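Local coordinates for protein anthranilate synthase component I (Streptococcus pneumoniae serotype 4, PDB 5KCK) that is an enzyme subunit of the anthranilate synthase family, an alpha/beta protein with large antiparallel sheets, present here in a two-chain assembly, at residues E175-L179 with D228-N232; D249-G254 with R410-K415; E299-H303 with H339-V343. One frame throughout, in Å; residues are numbered along the deposited sequence.

Interaction 1: residues E175-L179 with D228-N232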
loop_
_atom_site.group_PDB
_atom_site.type_symbol
_atom_site.label_atom_id
_atom_site.label_comp_id
_atom_site.label_asym_id
_atom_site.label_seq_id
_atom_site.Cartn_x
_atom_site.Cartn_y
_atom_site.Cartn_z
ATOM N N GLU A 175 20.461 -9.981 -4.609
ATOM C CA GLU A 175 21.137 -9.660 -5.853
ATOM C C GLU A 175 20.289 -8.684 -6.662
ATOM O O GLU A 175 19.057 -8.679 -6.581
ATOM C CB GLU A 175 21.408 -10.924 -6.672
ATOM C CG GLU A 175 22.044 -12.071 -5.889
ATOM C CD GLU A 175 23.418 -11.730 -5.324
ATOM O OE1 GLU A 175 24.106 -10.857 -5.900
ATOM O OE2 GLU A 175 23.807 -12.340 -4.298
ATOM N N ASP A 176 20.956 -7.845 -7.445
ATOM C CA ASP A 176 20.229 -6.887 -8.259
ATOM C C ASP A 176 19.445 -7.606 -9.351
ATOM O O ASP A 176 19.731 -8.751 -9.709
ATOM C CB ASP A 176 21.195 -5.869 -8.853
ATOM C CG ASP A 176 22.077 -5.236 -7.796
ATOM O OD1 ASP A 176 23.101 -5.852 -7.428
ATOM O OD2 ASP A 176 21.733 -4.136 -7.318
ATOM N N LEU A 177 18.424 -6.924 -9.864
ATOM C CA LEU A 177 17.556 -7.528 -10.866
ATOM C C LEU A 177 18.330 -7.774 -12.156
ATOM O O LEU A 177 19.056 -6.898 -12.637
ATOM C CB LEU A 177 16.336 -6.641 -11.128
ATOM C CG LEU A 177 15.293 -6.595 -10.005
ATOM C CD1 LEU A 177 13.984 -5.949 -10.459
ATOM C CD2 LEU A 177 15.033 -7.991 -9.501
ATOM N N ASP A 178 18.187 -8.985 -12.697
ATOM C CA ASP A 178 18.827 -9.387 -13.948
ATOM C C ASP A 178 17.885 -9.030 -15.097
ATOM O O ASP A 178 17.234 -9.883 -15.709
ATOM C CB ASP A 178 19.167 -10.876 -13.907
ATOM C CG ASP A 178 19.922 -11.357 -15.135
ATOM O OD1 ASP A 178 20.360 -10.524 -15.956
ATOM O OD2 ASP A 178 20.086 -12.589 -15.269
ATOM N N LEU A 179 17.810 -7.727 -15.388
ATOM C CA LEU A 179 16.914 -7.231 -16.437
ATOM C C LEU A 179 17.648 -6.875 -17.720
ATOM O O LEU A 179 17.574 -5.733 -18.183
ATOM C CB LEU A 179 16.145 -5.993 -15.971
ATOM C CG LEU A 179 15.213 -6.087 -14.769
ATOM C CD1 LEU A 179 14.529 -4.740 -14.536
ATOM C CD2 LEU A 179 14.217 -7.194 -15.000
ATOM N N ASP A 228 12.680 -11.941 -12.555
ATOM C CA ASP A 228 13.062 -10.568 -12.237
ATOM C C ASP A 228 12.308 -9.571 -13.103
ATOM O O ASP A 228 12.009 -8.460 -12.650
ATOM C CB ASP A 228 14.570 -10.365 -12.390
ATOM C CG ASP A 228 15.365 -11.003 -11.259
ATOM O OD1 ASP A 228 14.753 -11.428 -10.250
ATOM O OD2 ASP A 228 16.607 -11.066 -11.377
ATOM N N PHE A 229 11.995 -9.945 -14.346
ATOM C CA PHE A 229 11.111 -9.113 -15.155
ATOM C C PHE A 229 9.754 -8.948 -14.477
ATOM O O PHE A 229 9.221 -7.833 -14.401
ATOM C CB PHE A 229 10.961 -9.713 -16.552
ATOM C CG PHE A 229 9.985 -8.977 -17.426
ATOM C CD1 PHE A 229 10.377 -7.847 -18.125
ATOM C CD2 PHE A 229 8.682 -9.417 -17.554
ATOM C CE1 PHE A 229 9.480 -7.169 -18.929
ATOM C CE2 PHE A 229 7.779 -8.742 -18.362
ATOM C CZ PHE A 229 8.180 -7.619 -19.047
ATOM N N TYR A 230 9.193 -10.044 -13.948
ATOM C CA TYR A 230 7.933 -9.939 -13.212
ATOM C C TYR A 230 8.076 -9.022 -12.004
ATOM O O TYR A 230 7.213 -8.171 -11.764
ATOM C CB TYR A 230 7.432 -11.320 -12.779
ATOM C CG TYR A 230 6.093 -11.249 -12.059
ATOM C CD1 TYR A 230 4.934 -10.912 -12.749
ATOM C CD2 TYR A 230 5.990 -11.496 -10.694
ATOM C CE1 TYR A 230 3.705 -10.825 -12.104
ATOM C CE2 TYR A 230 4.764 -11.409 -10.036
ATOM C CZ TYR A 230 3.623 -11.076 -10.751
ATOM O OH TYR A 230 2.399 -10.988 -10.123
ATOM N N ARG A 231 9.169 -9.168 -11.238
ATOM C CA ARG A 231 9.371 -8.310 -10.072
ATOM C C ARG A 231 9.394 -6.842 -10.469
ATOM O O ARG A 231 8.864 -5.984 -9.750
ATOM C CB ARG A 231 10.669 -8.683 -9.347
ATOM C CG ARG A 231 10.673 -10.083 -8.733
ATOM C CD ARG A 231 12.073 -10.430 -8.209
ATOM N NE ARG A 231 12.501 -9.473 -7.193
ATOM C CZ ARG A 231 13.742 -9.368 -6.729
ATOM N NH1 ARG A 231 14.707 -10.156 -7.194
ATOM N NH2 ARG A 231 14.016 -8.461 -5.806
ATOM N N ASN A 232 9.995 -6.531 -11.614
ATOM C CA ASN A 232 10.016 -5.141 -12.048
ATOM C C ASN A 232 8.664 -4.725 -12.608
ATOM O O ASN A 232 8.235 -3.580 -12.421
ATOM C CB ASN A 232 11.112 -4.919 -13.086
ATOM C CG ASN A 232 11.336 -3.444 -13.373
ATOM O OD1 ASN A 232 11.679 -2.669 -12.471
ATOM N ND2 ASN A 232 11.128 -3.043 -14.623
HETATM O O HOH W 1 17.198 -11.560 -6.834
HETATM O O HOH W 2 16.941 -8.404 -5.034
#

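Interaction 2: residues D249-G254 with R410-K415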
loop_
_atom_site.group_PDB
_atom_site.type_symbol
_atom_site.label_atom_id
_atom_site.label_comp_id
_atom_site.label_asym_id
_atom_site.label_seq_id
_atom_site.Cartn_x
_atom_site.Cartn_y
_atom_site.Cartn_z
ATOM N N ASP A 249 7.605 -25.876 -19.422
ATOM C CA ASP A 249 8.284 -25.589 -20.678
ATOM C C ASP A 249 7.864 -24.251 -21.279
ATOM O O ASP A 249 8.393 -23.869 -22.326
ATOM C CB ASP A 249 8.061 -26.724 -21.690
ATOM C CG ASP A 249 6.594 -26.997 -21.958
ATOM O OD1 ASP A 249 5.758 -26.714 -21.075
ATOM O OD2 ASP A 249 6.281 -27.505 -23.056
ATOM N N TYR A 250 6.939 -23.534 -20.650
ATOM C CA TYR A 250 6.664 -22.160 -21.038
ATOM C C TYR A 250 6.135 -21.407 -19.829
ATOM O O TYR A 250 5.665 -22.002 -18.855
ATOM C CB TYR A 250 5.691 -22.068 -22.227
ATOM C CG TYR A 250 4.259 -22.460 -21.938
ATOM C CD1 TYR A 250 3.877 -23.794 -21.909
ATOM C CD2 TYR A 250 3.275 -21.489 -21.727
ATOM C CE1 TYR A 250 2.560 -24.158 -21.656
ATOM C CE2 TYR A 250 1.949 -21.845 -21.480
ATOM C CZ TYR A 250 1.601 -23.185 -21.444
ATOM O OH TYR A 250 0.302 -23.570 -21.188
ATOM N N GLN A 251 6.269 -20.084 -19.878
ATOM C CA GLN A 251 5.778 -19.206 -18.827
ATOM C C GLN A 251 4.929 -18.106 -19.444
ATOM O O GLN A 251 5.151 -17.688 -20.582
ATOM C CB GLN A 251 6.916 -18.555 -18.003
ATOM C CG GLN A 251 7.825 -19.510 -17.228
ATOM C CD GLN A 251 8.801 -20.242 -18.118
ATOM O OE1 GLN A 251 9.448 -19.639 -18.977
ATOM N NE2 GLN A 251 8.902 -21.552 -17.933
ATOM N N ILE A 252 3.978 -17.619 -18.661
ATOM C CA ILE A 252 3.110 -16.516 -19.052
ATOM C C ILE A 252 3.261 -15.426 -18.000
ATOM O O ILE A 252 3.096 -15.684 -16.799
ATOM C CB ILE A 252 1.654 -16.977 -19.201
ATOM C CG1 ILE A 252 1.539 -17.964 -20.370
ATOM C CG2 ILE A 252 0.717 -15.794 -19.419
ATOM C CD1 ILE A 252 0.160 -18.516 -20.538
ATOM N N ILE A 253 3.619 -14.225 -18.442
ATOM C CA ILE A 253 3.891 -13.101 -17.553
ATOM C C ILE A 253 3.114 -11.901 -18.067
ATOM O O ILE A 253 3.284 -11.502 -19.225
ATOM C CB ILE A 253 5.389 -12.768 -17.481
ATOM C CG1 ILE A 253 6.223 -14.045 -17.366
ATOM C CG2 ILE A 253 5.661 -11.824 -16.314
ATOM C CD1 ILE A 253 7.741 -13.807 -17.428
ATOM N N GLY A 254 2.283 -11.310 -17.216
ATOM C CA GLY A 254 1.467 -10.230 -17.733
ATOM C C GLY A 254 0.957 -9.287 -16.672
ATOM O O GLY A 254 0.998 -9.567 -15.471
ATOM N N ARG A 410 -1.362 -7.175 -22.928
ATOM C CA ARG A 410 -0.185 -6.799 -22.149
ATOM C C ARG A 410 0.416 -8.028 -21.470
ATOM O O ARG A 410 0.789 -8.013 -20.294
ATOM C CB ARG A 410 -0.528 -5.711 -21.134
ATOM C CG ARG A 410 -1.009 -4.413 -21.764
ATOM C CD ARG A 410 0.032 -3.325 -21.590
ATOM N NE ARG A 410 0.385 -3.188 -20.183
ATOM C CZ ARG A 410 -0.304 -2.458 -19.313
ATOM N NH1 ARG A 410 -1.377 -1.785 -19.711
ATOM N NH2 ARG A 410 0.077 -2.399 -18.044
ATOM N N THR A 411 0.496 -9.110 -22.227
ATOM C CA THR A 411 0.915 -10.403 -21.713
ATOM C C THR A 411 2.064 -10.920 -22.562
ATOM O O THR A 411 1.995 -10.884 -23.794
ATOM C CB THR A 411 -0.257 -11.383 -21.731
ATOM O OG1 THR A 411 -1.287 -10.891 -20.863
ATOM C CG2 THR A 411 0.179 -12.763 -21.273
HETATM N N MSE A 412 3.114 -11.388 -21.901
HETATM C CA MSE A 412 4.270 -11.955 -22.576
HETATM C C MSE A 412 4.318 -13.484 -22.433
HETATM O O MSE A 412 4.053 -14.028 -21.363
HETATM C CB MSE A 412 5.551 -11.316 -22.023
HETATM C CG MSE A 412 6.848 -11.846 -22.591
HETATM SE SE MSE A 412 8.413 -11.054 -21.673
HETATM C CE MSE A 412 8.185 -9.201 -22.275
ATOM N N ILE A 413 4.668 -14.173 -23.514
ATOM C CA ILE A 413 4.826 -15.621 -23.515
ATOM C C ILE A 413 6.307 -15.936 -23.657
ATOM O O ILE A 413 6.955 -15.481 -24.610
ATOM C CB ILE A 413 4.035 -16.286 -24.657
ATOM C CG1 ILE A 413 2.613 -15.722 -24.752
ATOM C CG2 ILE A 413 4.041 -17.796 -24.493
ATOM C CD1 ILE A 413 1.853 -15.789 -23.467
ATOM N N LEU A 414 6.830 -16.742 -22.737
ATOM C CA LEU A 414 8.204 -17.239 -22.805
ATOM C C LEU A 414 8.163 -18.715 -23.175
ATOM O O LEU A 414 7.712 -19.547 -22.383
ATOM C CB LEU A 414 8.935 -17.029 -21.483
ATOM C CG LEU A 414 9.757 -15.741 -21.449
ATOM C CD1 LEU A 414 8.864 -14.538 -21.558
ATOM C CD2 LEU A 414 10.567 -15.680 -20.190
ATOM N N LYS A 415 8.635 -19.033 -24.374
ATOM C CA LYS A 415 8.607 -20.398 -24.875
ATOM C C LYS A 415 9.574 -20.494 -26.044
ATOM O O LYS A 415 9.820 -19.505 -26.740
ATOM C CB LYS A 415 7.187 -20.795 -25.307
ATOM C CG LYS A 415 6.974 -22.279 -25.568
ATOM C CD LYS A 415 5.525 -22.557 -25.960
ATOM C CE LYS A 415 5.272 -24.049 -26.099
ATOM N NZ LYS A 415 6.301 -24.733 -26.946
#

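Interaction 3: residues E299-H303 with H339-V343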
loop_
_atom_site.group_PDB
_atom_site.type_symbol
_atom_site.label_atom_id
_atom_site.label_comp_id
_atom_site.label_asym_id
_atom_site.label_seq_id
_atom_site.Cartn_x
_atom_site.Cartn_y
_atom_site.Cartn_z
ATOM N N GLU A 299 -14.876 8.773 -29.007
ATOM C CA GLU A 299 -14.391 7.988 -27.874
ATOM C C GLU A 299 -15.528 7.562 -26.954
ATOM O O GLU A 299 -15.532 6.432 -26.454
ATOM C CB GLU A 299 -13.349 8.783 -27.086
ATOM C CG GLU A 299 -12.087 9.118 -27.866
ATOM C CD GLU A 299 -11.067 7.991 -27.863
ATOM O OE1 GLU A 299 -11.404 6.869 -27.424
ATOM O OE2 GLU A 299 -9.920 8.234 -28.299
ATOM N N THR A 300 -16.493 8.453 -26.707
ATOM C CA THR A 300 -17.655 8.062 -25.920
ATOM C C THR A 300 -18.480 7.008 -26.648
ATOM O O THR A 300 -18.938 6.042 -26.031
ATOM C CB THR A 300 -18.514 9.280 -25.587
ATOM O OG1 THR A 300 -18.947 9.905 -26.800
ATOM C CG2 THR A 300 -17.730 10.272 -24.760
ATOM N N ALA A 301 -18.674 7.176 -27.962
ATOM C CA ALA A 301 -19.373 6.157 -28.740
ATOM C C ALA A 301 -18.666 4.811 -28.646
ATOM O O ALA A 301 -19.318 3.770 -28.497
ATOM C CB ALA A 301 -19.497 6.594 -30.201
ATOM N N GLU A 302 -17.333 4.811 -28.733
ATOM C CA GLU A 302 -16.560 3.594 -28.504
ATOM C C GLU A 302 -16.934 2.955 -27.174
ATOM O O GLU A 302 -17.268 1.766 -27.109
ATOM C CB GLU A 302 -15.062 3.910 -28.532
ATOM C CG GLU A 302 -14.397 3.819 -29.892
ATOM C CD GLU A 302 -13.899 2.419 -30.208
ATOM O OE1 GLU A 302 -14.085 1.970 -31.359
ATOM O OE2 GLU A 302 -13.322 1.767 -29.306
ATOM N N HIS A 303 -16.888 3.742 -26.099
ATOM C CA HIS A 303 -17.168 3.201 -24.777
ATOM C C HIS A 303 -18.606 2.704 -24.676
ATOM O O HIS A 303 -18.859 1.587 -24.213
ATOM C CB HIS A 303 -16.894 4.255 -23.712
ATOM C CG HIS A 303 -17.189 3.782 -22.325
ATOM N ND1 HIS A 303 -16.281 3.068 -21.576
ATOM C CD2 HIS A 303 -18.304 3.891 -21.564
ATOM C CE1 HIS A 303 -16.817 2.767 -20.407
ATOM N NE2 HIS A 303 -18.044 3.259 -20.372
ATOM N N HIS A 339 -8.873 6.378 -20.039
ATOM C CA HIS A 339 -10.005 5.583 -20.505
ATOM C C HIS A 339 -11.288 5.973 -19.780
ATOM O O HIS A 339 -11.270 6.474 -18.653
ATOM C CB HIS A 339 -9.765 4.079 -20.303
ATOM C CG HIS A 339 -8.862 3.459 -21.323
ATOM N ND1 HIS A 339 -7.606 2.983 -21.014
ATOM C CD2 HIS A 339 -9.040 3.219 -22.644
ATOM C CE1 HIS A 339 -7.047 2.482 -22.101
ATOM N NE2 HIS A 339 -7.895 2.614 -23.105
ATOM N N LEU A 340 -12.411 5.700 -20.442
ATOM C CA LEU A 340 -13.731 5.798 -19.831
ATOM C C LEU A 340 -14.144 4.434 -19.292
ATOM O O LEU A 340 -13.971 3.415 -19.966
ATOM C CB LEU A 340 -14.754 6.295 -20.851
ATOM C CG LEU A 340 -14.467 7.695 -21.399
ATOM C CD1 LEU A 340 -15.182 7.920 -22.726
ATOM C CD2 LEU A 340 -14.874 8.744 -20.375
ATOM N N THR A 341 -14.693 4.416 -18.072
ATOM C CA THR A 341 -14.942 3.166 -17.364
ATOM C C THR A 341 -16.404 3.028 -16.943
ATOM O O THR A 341 -17.074 4.007 -16.596
ATOM C CB THR A 341 -14.039 3.040 -16.126
ATOM O OG1 THR A 341 -14.131 1.712 -15.603
ATOM C CG2 THR A 341 -14.462 4.009 -15.042
ATOM N N SER A 342 -16.882 1.782 -16.958
ATOM C CA SER A 342 -18.241 1.462 -16.543
ATOM C C SER A 342 -18.273 0.078 -15.905
ATOM O O SER A 342 -17.355 -0.732 -16.075
ATOM C CB SER A 342 -19.223 1.507 -17.721
ATOM O OG SER A 342 -19.288 2.793 -18.307
ATOM N N VAL A 343 -19.366 -0.195 -15.192
ATOM C CA VAL A 343 -19.600 -1.484 -14.547
ATOM C C VAL A 343 -20.986 -1.986 -14.945
ATOM O O VAL A 343 -21.980 -1.258 -14.821
ATOM C CB VAL A 343 -19.470 -1.382 -13.012
ATOM C CG1 VAL A 343 -19.761 -2.719 -12.344
ATOM C CG2 VAL A 343 -18.071 -0.888 -12.625
#

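Interaction 1: residues E175-L179 with D228-N232
Leu177, Asp228 and Leu179 give up the most surface where this loop crosses the helix. Leu177 reaches in with its delta carbons: CD2 sits 3.5 Å from CG of Asp228 and lies over one face of the Arg231 guanidinium, 3.2 Å from its NH1, while CD1 is 4.0 Å from CB of Asn232. Asp228 makes the direct polar link. Its OD2 accepts a nearly linear hydrogen bond from the backbone N of Asp178 at 2.9 Å, and its OD1 faces one turn along the helix to make a salt bridge with Arg231 NH1 at 3.3 Å, the hydrogen bond within it weak. So the carboxylate that holds the loop backbone with one oxygen is also paired with a helix arginine through the other. Here the chain, on its way from helix 152-166 to strand 185-186, runs over helix 226-236 without regular structure and bends through an inverse gamma turn centred on Asp178. That bend brings Leu179 back to the helix, where its CD2 rests 3.5 Å from the carbonyl O of Asp228 and 4.4 Å from CB of Phe229, with CD1 3.6 Å from CG of Asn232. Beyond the leucines, water 2 bridges Glu175 O, at 2.6 Å, and Arg231 NH2, at 3.0 Å; the same NH2 forms a salt bridge with Asp10, and the arginine also packs on Met19 of the second subunit.

Interaction 2: residues D249-G254 with R410-K415
Past Asp249, whose carbonyl O comes within 3.9 Å of CG of Lys415, Tyr250 lays its CB 3.6 Å from that same CG, and its CA makes a CA-H...O contact with Leu414 O at 3.1 Å. The phenol end leads away, with its OH hydrogen-bonded to His122. Gln251 begins the regular pairing: its N gives a hydrogen bond to Leu414 O at 2.9 Å and its O takes one from Leu414 N, also at 2.9 Å, while its side chain bonds to Asp246 and a glycerol. Ile252 faces Ile413 in a non-hydrogen-bonded pair, with CG1 of Ile252 3.8 Å from CD1 of Ile413 and CG2 of Ile252 3.6 Å from CG2 of Thr411. This is an antiparallel ladder, its axes at 160°, placing 250-254 between strands 242-246 and 411-415 of one sheet. Side chains alternate, so Tyr250 and Ile252 share a face with Thr411, Ile413 and Lys415, and Gln251 and Ile253 share the other with Leu414 and selenomethionine Met412, the face that helix 226-236 covers. Ile253 repeats the two-bond pattern, N to Met412 O at 3.0 Å and O to Met412 N at 2.7 Å. At Gly254 the chains close to 4.0 Å between its CA and that of Thr411; an ideal CB on Gly254 would clash with Thr411 OG1 at 2.8 Å, an oxygen that is hydrogen-bonded to Tyr243 OH.

Interaction 3: residues E299-H303 with H339-V343
This is a helix packed on a beta sheet: helix 297-316 lies against strand 338-347, the two short segments running 31° apart in direction with their axes 9.1 Å from each other. Along the strand, Leu340 is the first residue to engage. Its CA-to-CB bond points toward the helix, and its CD1 touches both the carbonyl O of Glu299 and CG2 of Thr300, 4.0 Å from each. The CB of Leu340 covers one face of the His303 imidazole in a CH-pi contact, 3.9 Å from the ring centroid. Leu293 and Leu294 of helix 285-294 pack against Leu340 as well, making it part of a buried layer between helices and sheet. The CA-to-CB bond of Thr341 points away from the helix, and its OG1 is hydrogen-bonded to Asn271, so it meets the helix mainly through backbone, its C atom lying 3.5 Å from CE1 of His303. The strand's alternation then turns Ser342 back to the helix. Its OG lies at the edge of the histidine ring, near the ring plane, and is also hydrogen-bonded to the backbone N of Met329 on the adjacent strand 324-333. Between His303 NE2 and Ser342 OG runs a very short hydrogen bond of 2.5 Å.

From the N terminus, interaction 1 comes first: it closes a loop of 48 residues, bringing the chain before strand 185-186 onto helix 226-236. It is complete before interaction 2 opens at Asp249, and this loop, 155 residues long, shuts when strand 411-415 joins 250-254. Nested within it, interaction 3 closes a 35-residue loop between helix 297-316 and strand 338-347. Interactions 1 and 2 are neighbours: helix 226-236 packs on the sheet of interaction 2, Phe229 CZ touching Met412 CE at 3.6 Å and Tyr230 CD1 meeting Ile253 CG2 at 3.8 Å. The strand of interaction 3 belongs to another antiparallel sheet; this contact's centre lies about 29 Å from that of interaction 2 and 35 Å from that of interaction 1.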